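Local coordinates for ubiquinone biosynthesis protein UbiJ (Escherichia coli, PDB 6H6O), which binds hydrophobic intermediates of ubiquinone biosynthesis through its SCP2 domain and is needed for the stability of the multienzyme Ubi complex, at residues A20-E23 against S24-T28. Numbering follows the deposited sequence.
With CA (calcium ion), chain I.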
# COMPACT_ATOMS: atom_id res chain seq x y z
N ALA A 20 -4.61 -1.87 -8.92
CA ALA A 20 -3.71 -1.87 -10.09
C ALA A 20 -2.22 -1.71 -9.68
O ALA A 20 -1.36 -2.41 -10.23
CB ALA A 20 -4.11 -0.77 -11.07
N GLY A 21 -1.95 -0.83 -8.71
CA GLY A 21 -0.62 -0.57 -8.17
C GLY A 21 -0.05 -1.80 -7.47
O GLY A 21 1.10 -2.19 -7.71
N ILE A 22 -0.88 -2.45 -6.65
CA ILE A 22 -0.46 -3.68 -5.96
C ILE A 22 -0.16 -4.77 -6.99
O ILE A 22 0.85 -5.45 -6.86
CB ILE A 22 -1.50 -4.13 -4.86
CG1 ILE A 22 -1.51 -3.10 -3.70
CG2 ILE A 22 -1.19 -5.54 -4.31
CD1 ILE A 22 -2.76 -3.25 -2.78
N GLU A 23 -1.01 -4.91 -8.03
CA GLU A 23 -0.81 -5.91 -9.08
C GLU A 23 0.53 -5.67 -9.80
O GLU A 23 1.30 -6.63 -9.98
CB GLU A 23 -1.98 -5.86 -10.10
CG GLU A 23 -1.82 -6.89 -11.21
CD GLU A 23 -3.02 -7.04 -12.12
OE1 GLU A 23 -4.15 -7.19 -11.59
OE2 GLU A 23 -2.82 -7.10 -13.35
N SER A 24 0.82 -4.40 -10.17
CA SER A 24 2.07 -4.06 -10.84
C SER A 24 3.29 -4.44 -9.97
O SER A 24 4.23 -5.06 -10.46
CB SER A 24 2.09 -2.57 -11.19
OG SER A 24 3.31 -2.24 -11.84
N LEU A 25 3.23 -4.08 -8.67
CA LEU A 25 4.29 -4.36 -7.68
C LEU A 25 4.52 -5.88 -7.57
O LEU A 25 5.66 -6.31 -7.67
CB LEU A 25 3.90 -3.81 -6.31
CG LEU A 25 4.44 -2.41 -5.90
CD1 LEU A 25 3.71 -1.89 -4.70
CD2 LEU A 25 5.91 -2.48 -5.55
N LEU A 26 3.44 -6.66 -7.37
CA LEU A 26 3.52 -8.12 -7.25
C LEU A 26 4.08 -8.77 -8.50
O LEU A 26 4.88 -9.69 -8.38
CB LEU A 26 2.16 -8.72 -6.90
CG LEU A 26 1.63 -8.43 -5.49
CD1 LEU A 26 0.20 -8.91 -5.36
CD2 LEU A 26 2.56 -9.03 -4.39
N ASN A 27 3.67 -8.30 -9.70
CA ASN A 27 4.18 -8.89 -10.92
C ASN A 27 5.67 -8.58 -11.15
O ASN A 27 6.44 -9.49 -11.48
CB ASN A 27 3.33 -8.54 -12.12
CG ASN A 27 2.07 -9.37 -12.11
OD1 ASN A 27 2.11 -10.61 -12.15
ND2 ASN A 27 0.94 -8.72 -12.02
N THR A 28 6.10 -7.35 -10.88
CA THR A 28 7.52 -7.03 -11.04
C THR A 28 8.38 -7.80 -10.02
O THR A 28 9.47 -8.28 -10.35
CB THR A 28 7.75 -5.51 -10.95
OG1 THR A 28 6.88 -4.85 -11.87
CG2 THR A 28 9.21 -5.12 -11.22
CA CA I . -5.18 -7.44 -13.68
O HOH W 1 -7.03 -7.55 -12.12
O HOH W 2 -7.19 -7.52 -14.95
O HOH W 3 -4.22 -7.39 -15.66
O HOH W 4 -5.33 -5.21 -13.55
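The side chains of Glu23 and Asn27, one helical turn apart, run alongside each other, but the carboxylate and carboxamide planes are 85° apart, so the two flat groups do not stack. The amide nitrogen meets the aliphatic stem of Glu23, not its carboxylate: Asn27 ND2 lies 3.4 Å from Glu23 CG. At the oxygen end of the carboxylate sits a calcium ion, held in bidentate fashion by Glu23 OE1 at 2.3 Å and Glu23 OE2 at 2.4 Å. With CG anti to the backbone N (chi1 -180°) and the chain extended beyond it, the carboxylate stands clear of the helix backbone. Four waters and Asp69 complete the ion's ligands. Glu23 OE1 also accepts a hydrogen bond from Val70 N, and Asn27 OD1 one from Val68 N, so the two neighbouring side chains tie helix 14-30 to strand 68-71.

The backbone carrying them is regular alpha helix: Leu26 N donates to Ile22 O at 2.9 Å, nearly straight (171°), and Asn27 N to Glu23 O at 2.9 Å. Ile22 CG2 meets Leu26 CD1 at 3.8 Å; Ile22 packs on Leu59, and Leu26 on Leu61, Val68 and Val70, whereas Leu25 packs on Leu17 of the second subunit.

Polar and apolar side chains here thus both reach the SCP2-domain sheet, and calcium, bridging Glu23 and Asp69, probably offsets the repulsion between their carboxylates.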